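SalCYP truncation (PDB 7ABB) is a cytochrome P450-family protein of mainly helical fold that binds heme c in an internal pocket. Local coordinates at residues P284-T289 with V303-A308; S120-R125 with E361-Y366; H88-R93 with W213-T218. All blocks are in the same frame, centred on the assembly; numbering follows the deposited sequence.

Interaction 1 of 3, residues P284-T289 with V303-A308; sequences PGRLAT and VLLPLA. With HEC (heme c), chain B.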
loop_
_atom_site.group_PDB
_atom_site.type_symbol
_atom_site.label_atom_id
_atom_site.label_comp_id
_atom_site.label_asym_id
_atom_site.label_seq_id
_atom_site.Cartn_x
_atom_site.Cartn_y
_atom_site.Cartn_z
ATOM N N PRO A 284 2.270 -5.544 -9.145
ATOM C CA PRO A 284 3.577 -5.091 -9.638
ATOM C C PRO A 284 3.964 -5.812 -10.920
ATOM O O PRO A 284 3.705 -7.004 -11.094
ATOM C CB PRO A 284 4.525 -5.434 -8.487
ATOM C CG PRO A 284 3.668 -5.409 -7.278
ATOM C CD PRO A 284 2.346 -5.982 -7.743
ATOM N N GLY A 285 4.606 -5.068 -11.813
ATOM C CA GLY A 285 5.065 -5.587 -13.086
ATOM C C GLY A 285 6.568 -5.770 -13.111
ATOM O O GLY A 285 7.303 -5.113 -12.385
ATOM N N ARG A 286 6.993 -6.720 -13.937
ATOM C CA ARG A 286 8.404 -6.974 -14.204
ATOM C C ARG A 286 8.586 -7.265 -15.687
ATOM O O ARG A 286 7.658 -7.672 -16.389
ATOM C CB ARG A 286 8.908 -8.168 -13.388
ATOM C CG ARG A 286 8.781 -8.015 -11.870
ATOM C CD ARG A 286 9.684 -6.973 -11.367
ATOM N NE ARG A 286 9.863 -6.932 -9.914
ATOM C CZ ARG A 286 9.186 -6.135 -9.084
ATOM N NH1 ARG A 286 8.230 -5.349 -9.556
ATOM N NH2 ARG A 286 9.511 -6.111 -7.796
ATOM N N LEU A 287 9.833 -7.147 -16.137
ATOM C CA LEU A 287 10.223 -7.477 -17.498
ATOM C C LEU A 287 11.022 -8.787 -17.511
ATOM O O LEU A 287 12.076 -8.877 -16.876
ATOM C CB LEU A 287 11.043 -6.337 -18.091
ATOM C CG LEU A 287 11.600 -6.587 -19.485
ATOM C CD1 LEU A 287 10.457 -6.780 -20.472
ATOM C CD2 LEU A 287 12.498 -5.425 -19.895
ATOM N N ALA A 288 10.539 -9.789 -18.243
ATOM C CA ALA A 288 11.263 -11.054 -18.337
ATOM C C ALA A 288 12.537 -10.864 -19.153
ATOM O O ALA A 288 12.504 -10.321 -20.262
ATOM C CB ALA A 288 10.390 -12.133 -18.982
ATOM N N THR A 289 13.665 -11.346 -18.625
ATOM C CA THR A 289 14.942 -11.206 -19.309
ATOM C C THR A 289 15.341 -12.443 -20.105
ATOM O O THR A 289 16.311 -12.389 -20.870
ATOM C CB THR A 289 16.094 -10.940 -18.330
ATOM O OG1 THR A 289 16.210 -12.065 -17.456
ATOM C CG2 THR A 289 15.825 -9.674 -17.499
ATOM N N VAL A 303 5.469 -9.210 -17.320
ATOM C CA VAL A 303 4.871 -10.188 -16.420
ATOM C C VAL A 303 4.302 -9.451 -15.217
ATOM O O VAL A 303 5.016 -8.717 -14.542
ATOM C CB VAL A 303 5.897 -11.237 -15.959
ATOM C CG1 VAL A 303 5.248 -12.284 -15.087
ATOM C CG2 VAL A 303 6.544 -11.907 -17.156
ATOM N N LEU A 304 3.031 -9.686 -14.923
ATOM C CA LEU A 304 2.403 -9.102 -13.746
ATOM C C LEU A 304 2.375 -10.095 -12.592
ATOM O O LEU A 304 2.196 -11.306 -12.786
ATOM C CB LEU A 304 0.978 -8.636 -14.049
ATOM C CG LEU A 304 0.805 -7.626 -15.178
ATOM C CD1 LEU A 304 -0.611 -7.074 -15.146
ATOM C CD2 LEU A 304 1.840 -6.514 -15.082
ATOM N N LEU A 305 2.483 -9.553 -11.376
ATOM C CA LEU A 305 2.593 -10.314 -10.134
ATOM C C LEU A 305 1.441 -9.920 -9.208
ATOM O O LEU A 305 1.657 -9.270 -8.175
ATOM C CB LEU A 305 3.948 -10.062 -9.474
ATOM C CG LEU A 305 5.177 -10.339 -10.360
ATOM C CD1 LEU A 305 6.459 -10.095 -9.554
ATOM C CD2 LEU A 305 5.147 -11.714 -10.898
ATOM N N PRO A 306 0.200 -10.293 -9.542
ATOM C CA PRO A 306 -0.946 -9.789 -8.756
ATOM C C PRO A 306 -0.997 -10.402 -7.363
ATOM O O PRO A 306 -1.110 -11.621 -7.198
ATOM C CB PRO A 306 -2.162 -10.190 -9.600
ATOM C CG PRO A 306 -1.665 -11.366 -10.412
ATOM C CD PRO A 306 -0.249 -11.029 -10.739
ATOM N N LEU A 307 -0.972 -9.533 -6.348
ATOM C CA LEU A 307 -1.076 -10.003 -4.978
ATOM C C LEU A 307 -2.458 -10.607 -4.698
ATOM O O LEU A 307 -2.591 -11.443 -3.798
ATOM C CB LEU A 307 -0.784 -8.841 -4.016
ATOM C CG LEU A 307 0.569 -8.142 -4.247
ATOM C CD1 LEU A 307 0.770 -7.094 -3.156
ATOM C CD2 LEU A 307 1.710 -9.156 -4.268
ATOM N N ALA A 308 -3.483 -10.191 -5.448
ATOM C CA ALA A 308 -4.827 -10.769 -5.346
ATOM C C ALA A 308 -4.852 -12.233 -5.751
ATOM O O ALA A 308 -5.786 -12.948 -5.385
ATOM C CB ALA A 308 -5.811 -9.994 -6.218
HETATM FE FE HEC B . 4.620 0.217 0.034
HETATM C CHA HEC B . 6.920 -0.855 -2.291
HETATM C CHB HEC B . 2.610 -2.415 -0.840
HETATM C CHC HEC B . 2.332 1.244 2.373
HETATM C CHD HEC B . 6.450 3.026 0.631
HETATM N NA HEC B . 4.738 -1.295 -1.296
HETATM C C1A HEC B . 5.795 -1.611 -2.149
HETATM C C2A HEC B . 5.539 -2.835 -2.881
HETATM C C3A HEC B . 4.336 -3.257 -2.451
HETATM C C4A HEC B . 3.830 -2.319 -1.479
HETATM C CMA HEC B . 3.554 -4.502 -2.906
HETATM C CAA HEC B . 6.492 -3.535 -3.914
HETATM C CBA HEC B . 6.314 -3.049 -5.348
HETATM C CGA HEC B . 7.239 -3.825 -6.270
HETATM O O1A HEC B . 7.265 -3.424 -7.456
HETATM O O2A HEC B . 7.895 -4.790 -5.796
HETATM N NB HEC B . 2.802 -0.417 0.608
HETATM C C1B HEC B . 2.158 -1.555 0.160
HETATM C C2B HEC B . 0.956 -1.699 0.925
HETATM C C3B HEC B . 0.897 -0.703 1.828
HETATM C C4B HEC B . 2.032 0.130 1.631
HETATM C CMB HEC B . -0.003 -2.882 0.684
HETATM C CAB HEC B . -0.114 -0.315 2.876
HETATM C CBB HEC B . -1.123 -1.354 3.246
HETATM N NC HEC B . 4.425 1.849 1.238
HETATM C C1C HEC B . 3.449 2.021 2.192
HETATM C C2C HEC B . 3.760 3.188 2.974
HETATM C C3C HEC B . 4.919 3.707 2.511
HETATM C C4C HEC B . 5.328 2.874 1.403
HETATM C CMC HEC B . 2.900 3.680 4.139
HETATM C CAC HEC B . 5.710 4.957 2.932
HETATM C CBC HEC B . 5.482 5.562 4.317
HETATM N ND HEC B . 6.324 0.941 -0.711
HETATM C C1D HEC B . 6.900 2.142 -0.298
HETATM C C2D HEC B . 8.122 2.315 -1.017
HETATM C C3D HEC B . 8.292 1.147 -1.923
HETATM C C4D HEC B . 7.133 0.323 -1.652
HETATM C CMD HEC B . 9.067 3.516 -0.878
HETATM C CAD HEC B . 9.438 0.866 -2.910
HETATM C CBD HEC B . 10.469 0.033 -2.188
HETATM C CGD HEC B . 11.578 -0.364 -3.144
HETATM O O1D HEC B . 12.647 -0.804 -2.671
HETATM O O2D HEC B . 11.362 -0.228 -4.365
#
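Arg286 CG lies 3.9 Å from Leu305 CD1, and the guanidinium beyond it is the flat group of this contact. At its edge, and in its plane, sits CGA, the carboxylate carbon of one heme c propionate. The grip is two-pronged: Arg286 NH2 donates to heme O2A at 2.9 Å and Arg286 NH1 to heme O1A at 3.0 Å. Arg286 NH1 also donates to Gly285 O at 3.0 Å. That oxygen stays in the guanidinium plane, while the donor stands 45° out of the carbonyl plane. Three bonds fix the rotation of the group. Arg286 CG is anti to the carbonyl carbon (chi1 -59°), which sets it against Leu305, and the two side chains cross at about a right angle. Arg286 and Val303 form an antiparallel hydrogen-bonded pair. Leu305 N bonds to Pro284 O at 2.8 Å just past the end of strand 302-304, where 285-288 begins. Leu304 CD2 packs 3.9 Å from Gly285 CA, which bears no side chain. Pro284 touches the same propionate, and Leu307 CD1 meets the heme methyl CMA. Strand 62-63 flanks 285-288 through Leu287, and strand 43-46 flanks 302-304 through Leu304. Phe56 of helix 49-56 packs on Pro284, Arg286 and Leu305.

Interaction 2 of 3, residues S120-R125 with E361-Y366; sequences SAFVDR and ELIPDY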
loop_
_atom_site.group_PDB
_atom_site.type_symbol
_atom_site.label_atom_id
_atom_site.label_comp_id
_atom_site.label_asym_id
_atom_site.label_seq_id
_atom_site.Cartn_x
_atom_site.Cartn_y
_atom_site.Cartn_z
ATOM N N SER A 120 -12.868 11.264 17.532
ATOM C CA SER A 120 -13.633 12.016 18.519
ATOM C C SER A 120 -14.452 13.120 17.880
ATOM O O SER A 120 -15.554 13.427 18.355
ATOM C CB SER A 120 -12.689 12.624 19.564
ATOM O OG SER A 120 -12.202 11.647 20.449
ATOM N N ALA A 121 -13.952 13.718 16.806
ATOM C CA ALA A 121 -14.620 14.876 16.232
ATOM C C ALA A 121 -15.886 14.512 15.467
ATOM O O ALA A 121 -16.683 15.404 15.183
ATOM C CB ALA A 121 -13.655 15.626 15.305
ATOM N N PHE A 122 -16.093 13.240 15.114
ATOM C CA PHE A 122 -17.324 12.857 14.426
ATOM C C PHE A 122 -18.139 11.773 15.117
ATOM O O PHE A 122 -19.206 11.436 14.604
ATOM C CB PHE A 122 -17.068 12.440 12.967
ATOM C CG PHE A 122 -16.069 11.333 12.766
ATOM C CD1 PHE A 122 -16.401 10.000 12.983
ATOM C CD2 PHE A 122 -14.805 11.615 12.272
ATOM C CE1 PHE A 122 -15.467 8.978 12.756
ATOM C CE2 PHE A 122 -13.882 10.622 12.050
ATOM C CZ PHE A 122 -14.194 9.298 12.279
ATOM N N VAL A 123 -17.720 11.266 16.280
ATOM C CA VAL A 123 -18.492 10.221 16.966
ATOM C C VAL A 123 -19.954 10.626 17.136
ATOM O O VAL A 123 -20.861 9.792 17.004
ATOM C CB VAL A 123 -17.871 9.876 18.334
ATOM C CG1 VAL A 123 -18.769 8.913 19.097
ATOM C CG2 VAL A 123 -16.552 9.233 18.174
ATOM N N ASP A 124 -20.212 11.885 17.498
ATOM C CA ASP A 124 -21.575 12.305 17.802
ATOM C C ASP A 124 -22.500 12.330 16.585
ATOM O O ASP A 124 -23.719 12.361 16.766
ATOM C CB ASP A 124 -21.556 13.692 18.470
ATOM C CG ASP A 124 -20.997 13.657 19.879
ATOM O OD1 ASP A 124 -20.828 12.552 20.435
ATOM O OD2 ASP A 124 -20.744 14.742 20.439
ATOM N N ARG A 125 -21.962 12.275 15.363
ATOM C CA ARG A 125 -22.805 12.341 14.170
ATOM C C ARG A 125 -23.535 11.032 13.876
ATOM O O ARG A 125 -24.594 11.055 13.244
ATOM C CB ARG A 125 -21.950 12.701 12.963
ATOM C CG ARG A 125 -21.500 14.162 12.996
ATOM C CD ARG A 125 -20.368 14.445 12.050
ATOM N NE ARG A 125 -20.574 13.836 10.749
ATOM C CZ ARG A 125 -19.646 13.790 9.797
ATOM N NH1 ARG A 125 -18.466 14.376 9.994
ATOM N NH2 ARG A 125 -19.917 13.191 8.645
ATOM N N GLU A 361 -12.593 1.810 20.448
ATOM C CA GLU A 361 -12.744 2.427 21.758
ATOM C C GLU A 361 -13.880 3.431 21.763
ATOM O O GLU A 361 -14.633 3.520 22.738
ATOM C CB GLU A 361 -11.440 3.109 22.144
ATOM C CG GLU A 361 -11.520 3.858 23.446
ATOM C CD GLU A 361 -11.743 2.950 24.636
ATOM O OE1 GLU A 361 -12.537 3.322 25.534
ATOM O OE2 GLU A 361 -11.118 1.868 24.676
ATOM N N LEU A 362 -14.017 4.194 20.685
ATOM C CA LEU A 362 -15.024 5.242 20.609
ATOM C C LEU A 362 -16.307 4.800 19.917
ATOM O O LEU A 362 -17.387 5.321 20.235
ATOM C CB LEU A 362 -14.432 6.452 19.878
ATOM C CG LEU A 362 -13.367 7.224 20.662
ATOM C CD1 LEU A 362 -12.712 8.241 19.754
ATOM C CD2 LEU A 362 -13.988 7.909 21.869
ATOM N N ILE A 363 -16.207 3.849 18.994
ATOM C CA ILE A 363 -17.304 3.370 18.159
ATOM C C ILE A 363 -17.250 1.843 18.152
ATOM O O ILE A 363 -16.843 1.235 17.145
ATOM C CB ILE A 363 -17.214 3.958 16.740
ATOM C CG1 ILE A 363 -17.036 5.486 16.768
ATOM C CG2 ILE A 363 -18.450 3.527 15.898
ATOM C CD1 ILE A 363 -16.835 6.118 15.382
ATOM N N PRO A 364 -17.613 1.187 19.260
ATOM C CA PRO A 364 -17.512 -0.278 19.320
ATOM C C PRO A 364 -18.497 -0.983 18.428
ATOM O O PRO A 364 -18.220 -2.114 18.008
ATOM C CB PRO A 364 -17.758 -0.588 20.799
ATOM C CG PRO A 364 -18.566 0.574 21.307
ATOM C CD PRO A 364 -18.016 1.763 20.555
ATOM N N ASP A 365 -19.659 -0.385 18.172
ATOM C CA ASP A 365 -20.704 -0.992 17.357
ATOM C C ASP A 365 -21.033 -0.029 16.225
ATOM O O ASP A 365 -21.188 1.180 16.455
ATOM C CB ASP A 365 -21.941 -1.280 18.217
ATOM C CG ASP A 365 -22.968 -2.146 17.515
ATOM O OD1 ASP A 365 -22.717 -2.621 16.398
ATOM O OD2 ASP A 365 -24.039 -2.344 18.108
ATOM N N TYR A 366 -21.106 -0.555 15.009
ATOM C CA TYR A 366 -21.299 0.253 13.817
ATOM C C TYR A 366 -21.735 -0.699 12.712
ATOM O O TYR A 366 -21.615 -1.922 12.841
ATOM C CB TYR A 366 -20.015 1.043 13.450
ATOM C CG TYR A 366 -18.785 0.157 13.359
ATOM C CD1 TYR A 366 -18.068 -0.186 14.499
ATOM C CD2 TYR A 366 -18.427 -0.407 12.153
ATOM C CE1 TYR A 366 -16.983 -1.037 14.426
ATOM C CE2 TYR A 366 -17.358 -1.236 12.068
ATOM C CZ TYR A 366 -16.659 -1.558 13.205
ATOM O OH TYR A 366 -15.586 -2.417 13.108
#
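Val123 points at Leu362 and Ile363 and meets each at a different angle. Against Leu362 it crosses at about a right angle, with Val123 CG2 3.9 Å from Leu362 CB. Against Ile363 it runs alongside in the opposite direction, with Val123 CG2 4.0 Å from Ile363 CG1. One methyl branch therefore serves both neighbours. It is the branch anti to the carbonyl carbon; the other, CG1, is anti to the backbone N (chi1 173°). Phe122 crosses Ile363 at about a right angle. The rim atom Phe122 CE1 comes to 4.1 Å from Ile363 CD1, and the methyl approaches the ring obliquely. At the exposed Ser120, Leu362 CD1 lies 3.5 Å from Ser120 OG, which is hydrogen-bonded to Arg116 O one helical turn back. The contact itself is apolar. Trp388, at the C-terminus, packs on Phe122 and Ile363 and bonds through NE1 to Val123 O. Ile119 of helix 108-120 also touches Leu362 and Ile363. The segments leave the ends of helices 108-120 and 345-362. These probably correspond to helices D and L, two members of the four-helix bundle in the cytochrome P450 fold.

Interaction 3 of 3, residues H88-R93 with W213-T218; sequences HNEWRR and WEIDGT. With HEC (heme c), chain B.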
loop_
_atom_site.group_PDB
_atom_site.type_symbol
_atom_site.label_atom_id
_atom_site.label_comp_id
_atom_site.label_asym_id
_atom_site.label_seq_id
_atom_site.Cartn_x
_atom_site.Cartn_y
_atom_site.Cartn_z
ATOM N N HIS A 88 20.385 0.087 -5.751
ATOM C CA HIS A 88 19.124 -0.046 -5.031
ATOM C C HIS A 88 19.364 -0.495 -3.599
ATOM O O HIS A 88 18.747 0.030 -2.661
ATOM C CB HIS A 88 18.195 -1.041 -5.730
ATOM C CG HIS A 88 17.019 -1.418 -4.897
ATOM N ND1 HIS A 88 15.852 -0.686 -4.885
ATOM C CD2 HIS A 88 16.830 -2.438 -4.026
ATOM C CE1 HIS A 88 14.993 -1.247 -4.057
ATOM N NE2 HIS A 88 15.566 -2.302 -3.511
ATOM N N ASN A 89 20.287 -1.435 -3.394
ATOM C CA ASN A 89 20.553 -1.896 -2.039
ATOM C C ASN A 89 21.128 -0.767 -1.183
ATOM O O ASN A 89 20.797 -0.648 0.004
ATOM C CB ASN A 89 21.476 -3.111 -2.081
ATOM C CG ASN A 89 20.902 -4.234 -2.953
ATOM O OD1 ASN A 89 19.681 -4.444 -3.009
ATOM N ND2 ASN A 89 21.778 -4.943 -3.652
ATOM N N GLU A 90 21.928 0.118 -1.781
ATOM C CA GLU A 90 22.489 1.226 -1.012
ATOM C C GLU A 90 21.405 2.217 -0.627
ATOM O O GLU A 90 21.403 2.724 0.499
ATOM C CB GLU A 90 23.594 1.936 -1.793
ATOM C CG GLU A 90 24.518 2.783 -0.923
ATOM C CD GLU A 90 25.679 3.381 -1.703
ATOM O OE1 GLU A 90 26.392 4.232 -1.129
ATOM O OE2 GLU A 90 25.874 3.019 -2.885
ATOM N N TRP A 91 20.481 2.516 -1.542
ATOM C CA TRP A 91 19.360 3.383 -1.184
ATOM C C TRP A 91 18.571 2.794 -0.026
ATOM O O TRP A 91 18.218 3.505 0.923
ATOM C CB TRP A 91 18.428 3.580 -2.375
ATOM C CG TRP A 91 18.864 4.644 -3.295
ATOM C CD1 TRP A 91 19.452 4.482 -4.509
ATOM C CD2 TRP A 91 18.738 6.053 -3.093
ATOM N NE1 TRP A 91 19.696 5.703 -5.077
ATOM C CE2 TRP A 91 19.273 6.686 -4.228
ATOM C CE3 TRP A 91 18.223 6.837 -2.063
ATOM C CZ2 TRP A 91 19.311 8.065 -4.365
ATOM C CZ3 TRP A 91 18.267 8.205 -2.198
ATOM C CH2 TRP A 91 18.808 8.808 -3.342
ATOM N N ARG A 92 18.274 1.500 -0.089
ATOM C CA ARG A 92 17.497 0.888 0.983
ATOM C C ARG A 92 18.265 0.936 2.304
ATOM O O ARG A 92 17.665 1.166 3.361
ATOM C CB ARG A 92 17.098 -0.543 0.617
ATOM C CG ARG A 92 16.029 -0.614 -0.487
ATOM C CD ARG A 92 14.703 0.012 -0.080
ATOM N NE ARG A 92 14.083 -0.687 1.045
ATOM C CZ ARG A 92 13.022 -1.496 0.936
ATOM N NH1 ARG A 92 12.462 -1.707 -0.246
ATOM N NH2 ARG A 92 12.528 -2.100 2.012
ATOM N N ARG A 93 19.586 0.746 2.267
ATOM C CA ARG A 93 20.372 0.826 3.500
ATOM C C ARG A 93 20.303 2.224 4.099
ATOM O O ARG A 93 20.191 2.375 5.321
ATOM C CB ARG A 93 21.833 0.424 3.254
ATOM C CG ARG A 93 22.020 -1.069 3.045
ATOM C CD ARG A 93 23.486 -1.474 3.104
ATOM N NE ARG A 93 24.253 -0.903 1.999
ATOM C CZ ARG A 93 24.916 -1.603 1.080
ATOM N NH1 ARG A 93 25.577 -0.966 0.121
ATOM N NH2 ARG A 93 24.939 -2.931 1.117
ATOM N N TRP A 213 24.389 12.083 1.874
ATOM C CA TRP A 213 24.396 10.737 1.311
ATOM C C TRP A 213 25.213 10.673 0.033
ATOM O O TRP A 213 25.164 11.573 -0.812
ATOM C CB TRP A 213 22.986 10.244 0.993
ATOM C CG TRP A 213 22.143 9.922 2.187
ATOM C CD1 TRP A 213 22.478 10.111 3.501
ATOM C CD2 TRP A 213 20.826 9.366 2.185
ATOM N NE1 TRP A 213 21.456 9.708 4.313
ATOM C CE2 TRP A 213 20.413 9.265 3.539
ATOM C CE3 TRP A 213 19.945 8.959 1.176
ATOM C CZ2 TRP A 213 19.173 8.744 3.905
ATOM C CZ3 TRP A 213 18.703 8.451 1.543
ATOM C CH2 TRP A 213 18.326 8.353 2.897
ATOM N N GLU A 214 25.933 9.571 -0.108
ATOM C CA GLU A 214 26.553 9.173 -1.362
ATOM C C GLU A 214 25.958 7.838 -1.775
ATOM O O GLU A 214 25.584 7.014 -0.932
ATOM C CB GLU A 214 28.067 9.056 -1.251
ATOM C CG GLU A 214 28.774 10.406 -1.363
ATOM C CD GLU A 214 30.285 10.290 -1.372
ATOM O OE1 GLU A 214 30.956 11.339 -1.413
ATOM O OE2 GLU A 214 30.798 9.152 -1.347
ATOM N N ILE A 215 25.829 7.655 -3.082
ATOM C CA ILE A 215 25.388 6.397 -3.659
ATOM C C ILE A 215 26.390 6.057 -4.746
ATOM O O ILE A 215 26.610 6.859 -5.662
ATOM C CB ILE A 215 23.969 6.481 -4.239
ATOM C CG1 ILE A 215 22.950 6.804 -3.146
ATOM C CG2 ILE A 215 23.598 5.188 -4.945
ATOM C CD1 ILE A 215 22.667 5.679 -2.149
ATOM N N ASP A 216 27.009 4.886 -4.637
ATOM C CA ASP A 216 28.005 4.451 -5.614
ATOM C C ASP A 216 29.177 5.432 -5.672
ATOM O O ASP A 216 29.725 5.709 -6.743
ATOM C CB ASP A 216 27.368 4.289 -6.997
ATOM C CG ASP A 216 28.101 3.294 -7.878
ATOM O OD1 ASP A 216 29.053 2.639 -7.406
ATOM O OD2 ASP A 216 27.719 3.171 -9.061
ATOM N N GLY A 217 29.543 5.984 -4.511
ATOM C CA GLY A 217 30.652 6.916 -4.411
ATOM C C GLY A 217 30.391 8.307 -4.946
ATOM O O GLY A 217 31.344 9.084 -5.091
ATOM N N THR A 218 29.139 8.647 -5.241
ATOM C CA THR A 218 28.787 9.918 -5.844
ATOM C C THR A 218 27.763 10.617 -4.965
ATOM O O THR A 218 26.816 9.967 -4.508
ATOM C CB THR A 218 28.205 9.708 -7.252
ATOM O OG1 THR A 218 29.221 9.166 -8.106
ATOM C CG2 THR A 218 27.718 11.015 -7.842
HETATM FE FE HEC B . 4.620 0.217 0.034
HETATM C CHA HEC B . 6.920 -0.855 -2.291
HETATM C CHB HEC B . 2.610 -2.415 -0.840
HETATM C CHC HEC B . 2.332 1.244 2.373
HETATM C CHD HEC B . 6.450 3.026 0.631
HETATM N NA HEC B . 4.738 -1.295 -1.296
HETATM C C1A HEC B . 5.795 -1.611 -2.149
HETATM C C2A HEC B . 5.539 -2.835 -2.881
HETATM C C3A HEC B . 4.336 -3.257 -2.451
HETATM C C4A HEC B . 3.830 -2.319 -1.479
HETATM C CMA HEC B . 3.554 -4.502 -2.906
HETATM C CAA HEC B . 6.492 -3.535 -3.914
HETATM C CBA HEC B . 6.314 -3.049 -5.348
HETATM C CGA HEC B . 7.239 -3.825 -6.270
HETATM O O1A HEC B . 7.265 -3.424 -7.456
HETATM O O2A HEC B . 7.895 -4.790 -5.796
HETATM N NB HEC B . 2.802 -0.417 0.608
HETATM C C1B HEC B . 2.158 -1.555 0.160
HETATM C C2B HEC B . 0.956 -1.699 0.925
HETATM C C3B HEC B . 0.897 -0.703 1.828
HETATM C C4B HEC B . 2.032 0.130 1.631
HETATM C CMB HEC B . -0.003 -2.882 0.684
HETATM C CAB HEC B . -0.114 -0.315 2.876
HETATM C CBB HEC B . -1.123 -1.354 3.246
HETATM N NC HEC B . 4.425 1.849 1.238
HETATM C C1C HEC B . 3.449 2.021 2.192
HETATM C C2C HEC B . 3.760 3.188 2.974
HETATM C C3C HEC B . 4.919 3.707 2.511
HETATM C C4C HEC B . 5.328 2.874 1.403
HETATM C CMC HEC B . 2.900 3.680 4.139
HETATM C CAC HEC B . 5.710 4.957 2.932
HETATM C CBC HEC B . 5.482 5.562 4.317
HETATM N ND HEC B . 6.324 0.941 -0.711
HETATM C C1D HEC B . 6.900 2.142 -0.298
HETATM C C2D HEC B . 8.122 2.315 -1.017
HETATM C C3D HEC B . 8.292 1.147 -1.923
HETATM C C4D HEC B . 7.133 0.323 -1.652
HETATM C CMD HEC B . 9.067 3.516 -0.878
HETATM C CAD HEC B . 9.438 0.866 -2.910
HETATM C CBD HEC B . 10.469 0.033 -2.188
HETATM C CGD HEC B . 11.578 -0.364 -3.144
HETATM O O1D HEC B . 12.647 -0.804 -2.671
HETATM O O2D HEC B . 11.362 -0.228 -4.365
HETATM O O HOH W 1 28.592 5.006 -1.934
#
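Trp213 meets Trp91 of helix 86-95 at the start of 213-218. Trp91 CZ3 touches Trp213 CZ3 at 3.8 Å, at the edge of the Trp213 ring and in its plane. The six-membered rings meet obliquely, with planes at 69°. At Glu214 the backbone takes part: Glu214 O lies 2.9 Å from Glu90 OE1. Both are acceptors. With Glu90 ionised this approach would be unfavourable and might raise its proton affinity, an effect that Asp216 N, a water and a weak, long pair with Arg94 would offset. Ile215 points at the helix and lies on one face of Trp91. Ile215 CD1 is 4.0 Å from the centroid of the Trp91 five-membered ring, almost on the normal, a CH-pi contact. Ile215 CD1 also packs 3.6 Å from Glu90 CG. Glu90 is extended beyond CG, which is anti to the backbone N (chi1 -161°), and its carboxylate reaches the turn that follows. Asp216 N donates to Glu90 OE2 at 2.8 Å, on the syn side but 26° out of the carboxylate plane. A water accepts from Gly217 N at 2.9 Å and donates to Glu90 OE1. Thr218 closes a type I' turn, with Asp216 and Gly217 at positive phi, so a two-residue beta hairpin is docked on the helix. His88 and Arg92 belong to the heme c pocket. Their spacing matches the His-x-x-x-Arg pattern of helix C in many cytochromes P450.

Interaction 1 is buried, while interactions 2 and 3 are partly so. Interactions 1 and 3 share the heme c: each supplies an arginine to a different propionate, although oxygen O1D, met by Arg92, is less surely placed. Their nearest atoms are about 8 Å apart. Interaction 2 lies on the opposite side of the chain's centre from both and has no part in the heme pocket. The chemistry follows these places. Interaction 1 relies on strand-to-strand backbone bonds and a charged grip on a propionate, interaction 2 on apolar packing where two helices run out into loops, and interaction 3 on ring contacts plus a carboxylate that grips a turn. Along the chain, interactions 2 and 3 cross.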